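PDB 3Q9T: choline dehydrogenase and related flavoproteins from Aspergillus oryzae, which oxidises formate as a formate oxidase of the GMC oxidoreductase family, carrying an 8-formyl-FAD cofactor. Local coordinates for residues 516-521 against 531-536; 113-118 against 545-550; 79-84 against 404-409. All blocks are in the same frame, centred on the assembly; numbering follows the deposited sequence.

Contact 1 of 3, residues 516-521 against 531-536; sequences RLSKNI and KVHGIK
With CG anti to its carbonyl carbon (chi1 -64°), His533 sends its imidazole in over the bend of residues 518-521, while Ser518 turns its hydroxyl between backbone N and carbonyl carbon to meet the ring's far nitrogen. His533 NE2 donates to Ser518 OG at 2.7 Å, with an N-H...O angle of 155°; the oxygen lies almost in the ring plane, so the bond comes off the edge of the imidazole. One face of the ring rests on the backbone of the bend: Asn520 C sits 3.4 Å above the plane near the rim, and Ile521 N lies above the ring centre. At the base of the side chain, Ile521 CB approaches His533 CB to 3.7 Å, and the two side chains run past each other in opposite directions. The bond at the edge and the backbone against one face together restrict how the ring can turn. Ser518 OG is also hydrogen-bonded to Val526 O, which ties in the chain between the two segments. His533 itself is the second residue of a type II beta turn from Val532 to Ile535, closed by Ile535 N to Val532 O at 3.0 Å, with Gly534 taking the positive phi that such turns favour.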
ATOM      1  N   ARG A 516      22.319  14.172  -8.688  1.00 15.07           N
ATOM      2  CA  ARG A 516      22.892  13.757  -9.943  1.00 16.76           C
ATOM      3  C   ARG A 516      24.019  14.631 -10.466  1.00 22.55           C
ATOM      4  O   ARG A 516      24.057  15.851 -10.243  1.00 19.87           O
ATOM      5  CB  ARG A 516      21.803  13.647 -11.004  1.00 14.72           C
ATOM      6  CG  ARG A 516      21.282  14.978 -11.517  1.00 18.60           C
ATOM      7  CD  ARG A 516      20.066  14.737 -12.409  1.00 15.63           C
ATOM      8  NE  ARG A 516      19.480  15.979 -12.866  1.00 19.54           N
ATOM      9  CZ  ARG A 516      18.439  16.054 -13.683  1.00 18.18           C
ATOM     10  NH1 ARG A 516      17.856  14.943 -14.127  1.00 15.91           N
ATOM     11  NH2 ARG A 516      17.979  17.242 -14.045  1.00 16.00           N
ATOM     12  N   LEU A 517      24.941  13.975 -11.161  1.00 19.04           N
ATOM     13  CA  LEU A 517      25.994  14.710 -11.823  0.58 17.89           C
ATOM     14  C   LEU A 517      25.362  15.689 -12.813  1.00 18.00           C
ATOM     15  O   LEU A 517      24.313  15.420 -13.419  1.00 18.37           O
ATOM     16  CB  LEU A 517      27.009  13.767 -12.472  0.58 16.94           C
ATOM     17  CG  LEU A 517      26.851  13.373 -13.933  0.58 16.02           C
ATOM     18  CD1 LEU A 517      27.085  14.591 -14.761  0.58 19.39           C
ATOM     19  CD2 LEU A 517      27.859  12.310 -14.283  0.58 13.64           C
ATOM     20  N   SER A 518      26.000  16.849 -12.938  1.00 17.27           N
ATOM     21  CA  SER A 518      25.439  17.931 -13.744  1.00 15.44           C
ATOM     22  C   SER A 518      26.469  19.018 -14.047  1.00 18.63           C
ATOM     23  O   SER A 518      27.540  19.062 -13.452  1.00 23.46           O
ATOM     24  CB  SER A 518      24.249  18.550 -13.007  1.00 15.31           C
ATOM     25  OG  SER A 518      24.684  19.146 -11.794  1.00 19.83           O
ATOM     26  N   LYS A 519      26.119  19.929 -14.946  1.00 21.02           N
ATOM     27  CA  LYS A 519      27.032  21.010 -15.296  1.00 27.13           C
ATOM     28  C   LYS A 519      26.888  22.239 -14.396  1.00 28.64           C
ATOM     29  O   LYS A 519      27.802  23.044 -14.314  1.00 22.28           O
ATOM     30  CB  LYS A 519      26.883  21.387 -16.774  1.00 21.93           C
ATOM     31  CG  LYS A 519      27.456  20.314 -17.704  1.00 28.39           C
ATOM     32  CD  LYS A 519      27.037  20.528 -19.143  1.00 37.89           C
ATOM     33  CE  LYS A 519      27.860  19.646 -20.083  1.00 34.67           C
ATOM     34  NZ  LYS A 519      27.253  19.605 -21.447  1.00 37.07           N
ATOM     35  N   ASN A 520      25.750  22.373 -13.721  1.00 16.41           N
ATOM     36  CA  ASN A 520      25.524  23.501 -12.819  1.00 28.08           C
ATOM     37  C   ASN A 520      24.366  23.186 -11.905  1.00 22.08           C
ATOM     38  O   ASN A 520      23.639  22.222 -12.133  1.00 23.62           O
ATOM     39  CB  ASN A 520      25.183  24.764 -13.607  1.00 23.45           C
ATOM     40  CG  ASN A 520      24.020  24.549 -14.530  1.00 23.03           C
ATOM     41  OD1 ASN A 520      22.886  24.311 -14.088  1.00 26.25           O
ATOM     42  ND2 ASN A 520      24.285  24.609 -15.826  1.00 25.93           N
ATOM     43  N   ILE A 521      24.160  24.030 -10.902  1.00 27.16           N
ATOM     44  CA  ILE A 521      23.191  23.723  -9.853  1.00 21.80           C
ATOM     45  C   ILE A 521      21.745  23.788 -10.328  1.00 20.85           C
ATOM     46  O   ILE A 521      20.832  23.318  -9.643  1.00 24.26           O
ATOM     47  CB  ILE A 521      23.414  24.616  -8.604  1.00 27.53           C
ATOM     48  CG1 ILE A 521      22.823  23.950  -7.354  1.00 22.86           C
ATOM     49  CG2 ILE A 521      22.879  26.036  -8.836  1.00 14.08           C
ATOM     50  CD1 ILE A 521      23.217  24.628  -6.068  1.00 20.30           C
ATOM     51  N   LYS A 531      31.850  17.094  -7.327  1.00 17.26           N
ATOM     52  CA  LYS A 531      31.822  18.077  -6.241  1.00 25.46           C
ATOM     53  C   LYS A 531      30.424  18.673  -6.095  1.00 21.35           C
ATOM     54  O   LYS A 531      29.793  19.026  -7.096  1.00 20.07           O
ATOM     55  CB  LYS A 531      32.824  19.205  -6.499  1.00 17.66           C
ATOM     56  CG  LYS A 531      34.269  18.751  -6.517  1.00 22.32           C
ATOM     57  CD  LYS A 531      35.178  19.909  -6.853  1.00 21.47           C
ATOM     58  CE  LYS A 531      36.618  19.513  -6.716  1.00 27.59           C
ATOM     59  NZ  LYS A 531      37.446  20.732  -6.623  1.00 31.80           N
ATOM     60  N   VAL A 532      29.950  18.790  -4.852  1.00 16.80           N
ATOM     61  CA  VAL A 532      28.641  19.391  -4.585  1.00 18.51           C
ATOM     62  C   VAL A 532      28.611  20.874  -5.008  1.00 20.06           C
ATOM     63  O   VAL A 532      29.385  21.693  -4.500  1.00 20.53           O
ATOM     64  CB  VAL A 532      28.232  19.217  -3.092  1.00 16.99           C
ATOM     65  CG1 VAL A 532      26.899  19.899  -2.800  1.00 21.07           C
ATOM     66  CG2 VAL A 532      28.149  17.752  -2.729  1.00 15.80           C
ATOM     67  N   HIS A 533      27.744  21.216  -5.960  1.00 19.86           N
ATOM     68  CA  HIS A 533      27.607  22.613  -6.385  1.00 18.49           C
ATOM     69  C   HIS A 533      27.408  23.488  -5.147  1.00 29.43           C
ATOM     70  O   HIS A 533      26.512  23.242  -4.329  1.00 24.53           O
ATOM     71  CB  HIS A 533      26.410  22.813  -7.326  1.00 20.57           C
ATOM     72  CG  HIS A 533      26.517  22.089  -8.635  1.00 24.22           C
ATOM     73  ND1 HIS A 533      27.481  22.381  -9.580  1.00 23.80           N
ATOM     74  CD2 HIS A 533      25.749  21.113  -9.175  1.00 22.32           C
ATOM     75  CE1 HIS A 533      27.320  21.594 -10.630  1.00 23.29           C
ATOM     76  NE2 HIS A 533      26.275  20.816 -10.410  1.00 24.94           N
ATOM     77  N   GLY A 534      28.244  24.507  -5.000  1.00 23.10           N
ATOM     78  CA  GLY A 534      28.095  25.448  -3.912  1.00 23.28           C
ATOM     79  C   GLY A 534      28.969  25.173  -2.706  1.00 21.16           C
ATOM     80  O   GLY A 534      29.079  26.014  -1.819  1.00 25.58           O
ATOM     81  N   ILE A 535      29.594  24.003  -2.663  1.00 23.54           N
ATOM     82  CA  ILE A 535      30.364  23.612  -1.483  1.00 24.66           C
ATOM     83  C   ILE A 535      31.761  23.121  -1.856  1.00 23.15           C
ATOM     84  O   ILE A 535      31.923  22.377  -2.807  1.00 24.24           O
ATOM     85  CB  ILE A 535      29.634  22.523  -0.682  1.00 18.84           C
ATOM     86  CG1 ILE A 535      28.248  23.008  -0.244  1.00 25.41           C
ATOM     87  CG2 ILE A 535      30.429  22.138   0.565  1.00 23.52           C
ATOM     88  CD1 ILE A 535      28.268  23.987   0.917  1.00 25.60           C
ATOM     89  N   LYS A 536      32.775  23.546  -1.112  1.00 19.49           N
ATOM     90  CA  LYS A 536      34.126  23.042  -1.343  1.00 20.39           C
ATOM     91  C   LYS A 536      34.429  21.870  -0.417  1.00 19.53           C
ATOM     92  O   LYS A 536      33.861  21.765   0.669  1.00 19.70           O
ATOM     93  CB  LYS A 536      35.155  24.146  -1.112  1.00 29.29           C
ATOM     94  CG  LYS A 536      34.917  25.436  -1.880  1.00 32.01           C
ATOM     95  CD  LYS A 536      35.900  26.496  -1.371  1.00 40.93           C
ATOM     96  CE  LYS A 536      35.546  27.901  -1.831  1.00 56.38           C
ATOM     97  NZ  LYS A 536      36.408  28.919  -1.148  1.00 60.05           N
TER

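Contact 2 of 3, residues 113-118 against 545-550; sequences EEFGGK and VIPIIP
Phe115 and Pro547 face each other with their CA atoms 6.9 Å apart, the closest pair of CA atoms across the two segments. Phe115 sits in the short helix 113-116, which ends where Gly117 swings to a positive phi of 71°; Gly117 N still reaches back to Glu113 O at 2.8 Å. The other segment, 545-550, is irregular, and at Ile548 it runs extended. Both CB atoms of the central pair are directed across the gap. Pro547 CB lies over one face of the Phe115 ring in a CH-pi contact, 3.8 Å from the centroid and 22° off the normal. It sits toward the attached end of the ring, since Phe115 CG is only 3.6 Å from Pro547 CB. Ile548 reaches the phenyl from another direction: its side chain crosses Phe115 at about a right angle, and Ile548 CG1 comes to 4.0 Å from Phe115 CE2. The side chains meet through carbon alone. The loop side of the contact follows strand 538-540 and leads into helix 555-572, where Ile546 packs on Ser557 and Val558, while Ile548 also touches Thr108 of helix 106-110, so the same loop touches helix 113-116 and both of these helices.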
ATOM      1  N   GLU A 113      26.655  12.546 -21.361  1.00 22.41           N
ATOM      2  CA  GLU A 113      27.401  13.726 -21.775  1.00 29.37           C
ATOM      3  C   GLU A 113      26.657  15.018 -21.440  1.00 22.00           C
ATOM      4  O   GLU A 113      27.261  16.017 -21.066  1.00 20.43           O
ATOM      5  CB  GLU A 113      27.706  13.692 -23.274  1.00 27.82           C
ATOM      6  CG  GLU A 113      28.213  15.031 -23.786  1.00 32.13           C
ATOM      7  CD  GLU A 113      28.915  14.935 -25.122  1.00 39.44           C
ATOM      8  OE1 GLU A 113      28.951  13.833 -25.707  1.00 42.62           O
ATOM      9  OE2 GLU A 113      29.446  15.968 -25.584  1.00 46.76           O
ATOM     10  N   GLU A 114      25.339  14.981 -21.592  1.00 26.74           N
ATOM     11  CA  GLU A 114      24.486  16.133 -21.330  1.00 25.59           C
ATOM     12  C   GLU A 114      24.605  16.605 -19.891  1.00 23.68           C
ATOM     13  O   GLU A 114      24.315  17.755 -19.577  1.00 25.41           O
ATOM     14  CB  GLU A 114      23.041  15.764 -21.618  1.00 22.36           C
ATOM     15  CG  GLU A 114      22.051  16.875 -21.349  1.00 39.72           C
ATOM     16  CD  GLU A 114      20.620  16.408 -21.529  1.00 46.00           C
ATOM     17  OE1 GLU A 114      20.429  15.211 -21.837  1.00 44.18           O
ATOM     18  OE2 GLU A 114      19.689  17.229 -21.361  1.00 58.24           O
ATOM     19  N   PHE A 115      25.038  15.707 -19.014  1.00 21.86           N
ATOM     20  CA  PHE A 115      25.164  16.045 -17.608  1.00 17.72           C
ATOM     21  C   PHE A 115      26.618  16.202 -17.203  1.00 21.85           C
ATOM     22  O   PHE A 115      26.955  17.091 -16.428  1.00 22.22           O
ATOM     23  CB  PHE A 115      24.495  14.968 -16.749  1.00 15.61           C
ATOM     24  CG  PHE A 115      23.024  14.825 -17.006  1.00 17.81           C
ATOM     25  CD1 PHE A 115      22.100  15.508 -16.228  1.00 16.52           C
ATOM     26  CD2 PHE A 115      22.566  14.027 -18.041  1.00 15.33           C
ATOM     27  CE1 PHE A 115      20.747  15.372 -16.468  1.00 24.63           C
ATOM     28  CE2 PHE A 115      21.216  13.891 -18.293  1.00 15.19           C
ATOM     29  CZ  PHE A 115      20.299  14.557 -17.512  1.00 18.04           C
ATOM     30  N   GLY A 116      27.484  15.336 -17.722  1.00 22.70           N
ATOM     31  CA  GLY A 116      28.854  15.289 -17.235  1.00 26.57           C
ATOM     32  C   GLY A 116      29.927  15.660 -18.235  1.00 27.58           C
ATOM     33  O   GLY A 116      31.117  15.639 -17.903  1.00 22.66           O
ATOM     34  N   GLY A 117      29.513  16.007 -19.451  1.00 23.22           N
ATOM     35  CA  GLY A 117      30.460  16.286 -20.514  1.00 22.30           C
ATOM     36  C   GLY A 117      31.130  15.005 -20.978  1.00 26.84           C
ATOM     37  O   GLY A 117      30.778  13.903 -20.546  1.00 19.44           O
ATOM     38  N   LYS A 118      32.119  15.152 -21.851  1.00 25.86           N
ATOM     39  CA  LYS A 118      32.703  14.009 -22.547  1.00 24.51           C
ATOM     40  C   LYS A 118      33.248  12.921 -21.626  1.00 18.46           C
ATOM     41  O   LYS A 118      33.159  11.742 -21.940  1.00 23.86           O
ATOM     42  CB  LYS A 118      33.804  14.476 -23.511  1.00 26.88           C
ATOM     43  CG  LYS A 118      33.637  13.942 -24.917  1.00 45.08           C
ATOM     44  CD  LYS A 118      32.293  14.365 -25.503  1.00 42.36           C
ATOM     45  CE  LYS A 118      32.122  13.879 -26.947  1.00 57.20           C
ATOM     46  NZ  LYS A 118      32.315  12.396 -27.091  1.00 51.75           N
ATOM     47  N   VAL A 545      24.316   9.847  -7.872  1.00 17.45           N
ATOM     48  CA  VAL A 545      25.087  10.629  -8.794  1.00 17.13           C
ATOM     49  C   VAL A 545      24.661  10.334 -10.233  1.00 16.25           C
ATOM     50  O   VAL A 545      24.726  11.207 -11.105  1.00 20.63           O
ATOM     51  CB  VAL A 545      26.573  10.302  -8.536  1.00 19.92           C
ATOM     52  CG1 VAL A 545      27.330  10.023  -9.804  1.00 17.21           C
ATOM     53  CG2 VAL A 545      27.204  11.386  -7.684  1.00 18.32           C
ATOM     54  N   ILE A 546      24.192   9.109 -10.453  1.00 14.23           N
ATOM     55  CA  ILE A 546      23.808   8.596 -11.778  1.00 17.34           C
ATOM     56  C   ILE A 546      22.681   9.379 -12.449  1.00 15.81           C
ATOM     57  O   ILE A 546      21.564   9.434 -11.941  1.00 17.30           O
ATOM     58  CB  ILE A 546      23.448   7.103 -11.681  1.00 13.09           C
ATOM     59  CG1 ILE A 546      24.681   6.314 -11.227  1.00 17.09           C
ATOM     60  CG2 ILE A 546      22.933   6.574 -13.007  1.00 14.35           C
ATOM     61  CD1 ILE A 546      24.389   4.843 -10.839  1.00 14.69           C
ATOM     62  N   PRO A 547      22.982  10.006 -13.596  1.00 20.16           N
ATOM     63  CA  PRO A 547      22.052  10.934 -14.258  1.00 18.27           C
ATOM     64  C   PRO A 547      21.042  10.278 -15.232  1.00 20.64           C
ATOM     65  O   PRO A 547      20.019  10.880 -15.531  1.00 19.96           O
ATOM     66  CB  PRO A 547      22.991  11.869 -15.022  1.00 13.60           C
ATOM     67  CG  PRO A 547      24.154  10.987 -15.371  1.00 13.49           C
ATOM     68  CD  PRO A 547      24.307   9.983 -14.249  1.00 15.73           C
ATOM     69  N   ILE A 548      21.348   9.089 -15.730  1.00 20.49           N
ATOM     70  CA  ILE A 548      20.438   8.321 -16.584  1.00 19.91           C
ATOM     71  C   ILE A 548      20.633   6.850 -16.231  1.00 18.61           C
ATOM     72  O   ILE A 548      21.734   6.318 -16.373  1.00 18.10           O
ATOM     73  CB  ILE A 548      20.767   8.485 -18.069  1.00 19.58           C
ATOM     74  CG1 ILE A 548      20.733   9.952 -18.479  1.00 18.83           C
ATOM     75  CG2 ILE A 548      19.776   7.690 -18.925  1.00 20.29           C
ATOM     76  CD1 ILE A 548      21.043  10.163 -19.944  1.00 16.14           C
ATOM     77  N   ILE A 549      19.586   6.192 -15.748  1.00 14.02           N
ATOM     78  CA  ILE A 549      19.754   4.840 -15.191  1.00 18.53           C
ATOM     79  C   ILE A 549      20.193   3.832 -16.267  1.00 19.25           C
ATOM     80  O   ILE A 549      19.635   3.799 -17.353  1.00 19.69           O
ATOM     81  CB  ILE A 549      18.457   4.354 -14.492  1.00 16.58           C
ATOM     82  CG1 ILE A 549      18.728   3.094 -13.659  1.00 15.59           C
ATOM     83  CG2 ILE A 549      17.346   4.137 -15.531  1.00 15.73           C
ATOM     84  CD1 ILE A 549      17.462   2.534 -12.932  1.00 14.82           C
ATOM     85  N   PRO A 550      21.230   3.037 -15.976  1.00 28.08           N
ATOM     86  CA  PRO A 550      21.716   2.045 -16.951  1.00 18.56           C
ATOM     87  C   PRO A 550      20.639   1.023 -17.342  1.00 23.43           C
ATOM     88  O   PRO A 550      19.618   0.914 -16.655  1.00 20.58           O
ATOM     89  CB  PRO A 550      22.875   1.358 -16.207  1.00 15.29           C
ATOM     90  CG  PRO A 550      23.361   2.403 -15.225  1.00 16.18           C
ATOM     91  CD  PRO A 550      22.141   3.197 -14.824  1.00 16.27           C
TER

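Contact 3 of 3, residues 79-84 against 404-409; sequences RIEKPN and FQWHFP
One carboxylate oxygen, Glu81 OE2, takes two short bonds from two different cationic or potentially cationic side chains. From across the contact His407 NE2 donates to Glu81 OE2 at 2.7 Å and 170°, nearly straight, with the oxygen close to the imidazole plane and receiving on its syn lone pair. From the same strand Arg79 NH1 donates to Glu81 OE2 at 2.6 Å, on the anti side and out of the carboxylate plane, as part of a salt bridge, while Arg79 NH2 bonds to the carbonyls of Leu502 and Cys505. The carboxylate and imidazole planes stand 61° apart. Glu81 reaches this spot by bending at chi2 (-79°), which lays its aliphatic part against the indole of Trp406: Glu81 CB is 3.8 Å from Trp406 CZ3, and Glu81 CG touches the neighbouring Trp406 CE3 at 3.9 Å. The Trp406 NE1 end is held by Ala403 O. The His-carboxylate pair joins the antiparallel hairpin 67-74/77-81, which carries Glu81, to the loop between strands 392-397 and 415-423, which carries His407. At Lys82 the chain turns a corner and enters Pro83 through a cis peptide; Pro83 O lies over one face of the indole, near its rim, 4.2 Å from Trp406 CH2. The other imidazole nitrogen, His407 ND1, is hydrogen-bonded to Asp503 of the second subunit, so the ring spans two carboxylates at the dimer interface; these would tend to favour a protonated imidazole, though the nearby Arg79 would oppose it. The side chain of Trp406 is about 8 Å from the bound flavin cofactor.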
ATOM      1  N   ARG A  79       0.437   2.333  -3.931  1.00 16.29           N
ATOM      2  CA  ARG A  79       0.873   1.289  -3.019  1.00 16.56           C
ATOM      3  C   ARG A  79       2.175   1.697  -2.332  1.00 17.80           C
ATOM      4  O   ARG A  79       3.073   2.259  -2.953  1.00 19.87           O
ATOM      5  CB  ARG A  79       1.052  -0.019  -3.774  1.00 15.97           C
ATOM      6  CG  ARG A  79       1.654  -1.147  -2.976  1.00 13.00           C
ATOM      7  CD  ARG A  79       1.128  -2.471  -3.497  1.00 19.39           C
ATOM      8  NE  ARG A  79       1.456  -2.702  -4.902  1.00 14.65           N
ATOM      9  CZ  ARG A  79       2.657  -3.098  -5.324  1.00 18.54           C
ATOM     10  NH1 ARG A  79       3.635  -3.300  -4.457  1.00 19.85           N
ATOM     11  NH2 ARG A  79       2.889  -3.295  -6.610  1.00 15.63           N
ATOM     12  N   ILE A  80       2.266   1.412  -1.047  1.00 12.00           N
ATOM     13  CA  ILE A  80       3.473   1.682  -0.302  1.00 15.89           C
ATOM     14  C   ILE A  80       3.922   0.324   0.210  1.00 19.73           C
ATOM     15  O   ILE A  80       3.095  -0.538   0.488  1.00 23.35           O
ATOM     16  CB  ILE A  80       3.232   2.700   0.822  1.00 16.85           C
ATOM     17  CG1 ILE A  80       4.532   2.986   1.587  1.00 20.89           C
ATOM     18  CG2 ILE A  80       2.116   2.211   1.760  1.00 19.80           C
ATOM     19  CD1 ILE A  80       4.353   4.030   2.719  1.00 12.52           C
ATOM     20  N   GLU A  81       5.228   0.098   0.251  1.00 18.61           N
ATOM     21  CA  GLU A  81       5.738  -1.208   0.662  1.00 16.35           C
ATOM     22  C   GLU A  81       6.842  -1.124   1.701  1.00 18.53           C
ATOM     23  O   GLU A  81       7.532  -0.095   1.837  1.00 14.74           O
ATOM     24  CB  GLU A  81       6.245  -2.002  -0.546  1.00 17.34           C
ATOM     25  CG  GLU A  81       5.179  -2.347  -1.589  1.00 16.54           C
ATOM     26  CD  GLU A  81       4.316  -3.543  -1.194  1.00 24.41           C
ATOM     27  OE1 GLU A  81       4.614  -4.191  -0.172  1.00 20.78           O
ATOM     28  OE2 GLU A  81       3.339  -3.844  -1.917  1.00 26.75           O
ATOM     29  N   LYS A  82       7.004  -2.226   2.425  1.00 13.88           N
ATOM     30  CA  LYS A  82       8.139  -2.420   3.301  1.00 17.44           C
ATOM     31  C   LYS A  82       8.380  -3.911   3.364  1.00 20.07           C
ATOM     32  O   LYS A  82       7.449  -4.669   3.563  1.00 22.66           O
ATOM     33  CB  LYS A  82       7.857  -1.847   4.691  1.00 18.27           C
ATOM     34  CG  LYS A  82       8.858  -2.240   5.761  1.00 17.47           C
ATOM     35  CD  LYS A  82       8.348  -1.792   7.110  1.00 23.88           C
ATOM     36  CE  LYS A  82       9.278  -2.171   8.222  1.00 33.23           C
ATOM     37  NZ  LYS A  82      10.545  -1.461   8.073  1.00 20.78           N
ATOM     38  N   PRO A  83       9.638  -4.341   3.213  1.00 22.40           N
ATOM     39  CA  PRO A  83      10.833  -3.501   3.147  1.00 20.78           C
ATOM     40  C   PRO A  83      11.275  -3.163   1.733  1.00 21.54           C
ATOM     41  O   PRO A  83      11.240  -4.006   0.860  1.00 24.08           O
ATOM     42  CB  PRO A  83      11.900  -4.412   3.767  1.00 28.10           C
ATOM     43  CG  PRO A  83      11.505  -5.786   3.268  1.00 24.11           C
ATOM     44  CD  PRO A  83       9.982  -5.774   3.335  1.00 26.43           C
ATOM     45  N   ASN A  84      11.705  -1.929   1.517  1.00 23.25           N
ATOM     46  CA  ASN A  84      12.459  -1.612   0.326  1.00 22.84           C
ATOM     47  C   ASN A  84      13.918  -1.781   0.711  1.00 20.10           C
ATOM     48  O   ASN A  84      14.526  -0.870   1.252  1.00 22.39           O
ATOM     49  CB  ASN A  84      12.194  -0.186  -0.123  1.00 16.35           C
ATOM     50  CG  ASN A  84      12.851   0.132  -1.442  1.00 24.35           C
ATOM     51  OD1 ASN A  84      12.932   1.300  -1.854  1.00 25.63           O
ATOM     52  ND2 ASN A  84      13.295  -0.904  -2.135  1.00 14.25           N
ATOM     53  N   PHE A 404      11.167 -11.644  -4.811  1.00 18.04           N
ATOM     54  CA  PHE A 404      10.424 -11.164  -5.973  1.00 15.11           C
ATOM     55  C   PHE A 404       8.944 -11.528  -5.933  1.00 17.42           C
ATOM     56  O   PHE A 404       8.284 -11.528  -6.962  1.00 19.75           O
ATOM     57  CB  PHE A 404      11.040 -11.719  -7.250  1.00 18.36           C
ATOM     58  CG  PHE A 404      12.454 -11.282  -7.476  1.00 20.50           C
ATOM     59  CD1 PHE A 404      12.729 -10.008  -7.945  1.00 16.68           C
ATOM     60  CD2 PHE A 404      13.515 -12.148  -7.219  1.00 20.80           C
ATOM     61  CE1 PHE A 404      14.027  -9.599  -8.162  1.00 18.38           C
ATOM     62  CE2 PHE A 404      14.837 -11.739  -7.450  1.00 22.48           C
ATOM     63  CZ  PHE A 404      15.079 -10.459  -7.921  1.00 15.82           C
ATOM     64  N   GLN A 405       8.439 -11.842  -4.744  1.00 19.00           N
ATOM     65  CA  GLN A 405       7.058 -12.282  -4.556  1.00 24.49           C
ATOM     66  C   GLN A 405       6.621 -11.780  -3.194  1.00 20.61           C
ATOM     67  O   GLN A 405       6.512 -12.541  -2.228  1.00 19.20           O
ATOM     68  CB  GLN A 405       6.953 -13.809  -4.583  1.00 20.06           C
ATOM     69  CG  GLN A 405       7.192 -14.448  -5.931  1.00 20.96           C
ATOM     70  CD  GLN A 405       6.061 -14.217  -6.913  1.00 24.46           C
ATOM     71  OE1 GLN A 405       5.200 -15.071  -7.072  1.00 20.42           O
ATOM     72  NE2 GLN A 405       6.066 -13.071  -7.588  1.00 17.39           N
ATOM     73  N   TRP A 406       6.388 -10.483  -3.116  1.00 18.79           N
ATOM     74  CA  TRP A 406       6.261  -9.823  -1.825  1.00 16.02           C
ATOM     75  C   TRP A 406       4.932 -10.133  -1.140  1.00 21.50           C
ATOM     76  O   TRP A 406       4.813  -9.974   0.067  1.00 19.69           O
ATOM     77  CB  TRP A 406       6.426  -8.313  -1.993  1.00 15.03           C
ATOM     78  CG  TRP A 406       7.807  -7.883  -2.329  1.00 19.80           C
ATOM     79  CD1 TRP A 406       8.913  -8.678  -2.473  1.00 18.87           C
ATOM     80  CD2 TRP A 406       8.244  -6.545  -2.550  1.00 20.39           C
ATOM     81  NE1 TRP A 406      10.007  -7.911  -2.773  1.00 21.89           N
ATOM     82  CE2 TRP A 406       9.625  -6.599  -2.826  1.00 17.55           C
ATOM     83  CE3 TRP A 406       7.602  -5.302  -2.538  1.00 24.76           C
ATOM     84  CZ2 TRP A 406      10.374  -5.463  -3.090  1.00 16.24           C
ATOM     85  CZ3 TRP A 406       8.348  -4.174  -2.803  1.00 28.32           C
ATOM     86  CH2 TRP A 406       9.722  -4.263  -3.069  1.00 18.30           C
ATOM     87  N   HIS A 407       3.926 -10.571  -1.894  1.00 16.84           N
ATOM     88  CA  HIS A 407       2.622 -10.796  -1.261  1.00 21.12           C
ATOM     89  C   HIS A 407       2.097 -12.211  -1.332  1.00 21.12           C
ATOM     90  O   HIS A 407       1.009 -12.468  -0.843  1.00 19.90           O
ATOM     91  CB  HIS A 407       1.570  -9.802  -1.774  1.00 14.01           C
ATOM     92  CG  HIS A 407       1.852  -8.389  -1.373  1.00 23.26           C
ATOM     93  ND1 HIS A 407       1.504  -7.881  -0.140  1.00 23.03           N
ATOM     94  CD2 HIS A 407       2.495  -7.389  -2.024  1.00 21.37           C
ATOM     95  CE1 HIS A 407       1.892  -6.619  -0.060  1.00 21.13           C
ATOM     96  NE2 HIS A 407       2.504  -6.299  -1.187  1.00 16.78           N
ATOM     97  N   PHE A 408       2.872 -13.123  -1.932  1.00 24.23           N
ATOM     98  CA  PHE A 408       2.457 -14.519  -2.087  1.00 23.88           C
ATOM     99  C   PHE A 408       3.252 -15.434  -1.181  1.00 20.89           C
ATOM    100  O   PHE A 408       4.456 -15.275  -1.036  1.00 26.94           O
ATOM    101  CB  PHE A 408       2.623 -14.987  -3.525  1.00 16.05           C
ATOM    102  CG  PHE A 408       2.026 -14.047  -4.541  1.00 20.28           C
ATOM    103  CD1 PHE A 408       0.878 -13.325  -4.248  1.00 20.04           C
ATOM    104  CD2 PHE A 408       2.626 -13.877  -5.791  1.00 17.03           C
ATOM    105  CE1 PHE A 408       0.321 -12.461  -5.199  1.00 20.30           C
ATOM    106  CE2 PHE A 408       2.088 -13.014  -6.736  1.00 18.49           C
ATOM    107  CZ  PHE A 408       0.928 -12.307  -6.439  1.00 18.57           C
ATOM    108  N   PRO A 409       2.576 -16.404  -0.561  1.00 22.48           N
ATOM    109  CA  PRO A 409       3.348 -17.314   0.284  1.00 26.29           C
ATOM    110  C   PRO A 409       4.308 -18.160  -0.547  1.00 26.69           C
ATOM    111  O   PRO A 409       4.188 -18.265  -1.777  1.00 21.85           O
ATOM    112  CB  PRO A 409       2.276 -18.183   0.959  1.00 27.80           C
ATOM    113  CG  PRO A 409       1.053 -18.031   0.128  1.00 25.52           C
ATOM    114  CD  PRO A 409       1.134 -16.700  -0.567  1.00 20.20           C
TER

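How the contacts relate
From the N terminus the chain lays down 79-84, then helix 113-116, before a long run brings in 404-409 and closes contact 3, binding the 67-81 hairpin to the loop before strand 415-423. Contact 2 opened inside that loop and closes only at 545-550, so the two loops cross; it joins helix 113-116 to the loop between strand 538-540 and helix 555-572. Contact 1 opens at 516-521 and closes at 531-536, after contact 3 and inside the loop of contact 2, cinching the loop before strand 538-540. Contacts 1 and 2 adjoin, centres 13 Å apart, through a probable hydrogen bond from Leu517 N to Val545 O (2.8 Å). Contact 3 lies on the opposite side of the chain's centre from contact 2.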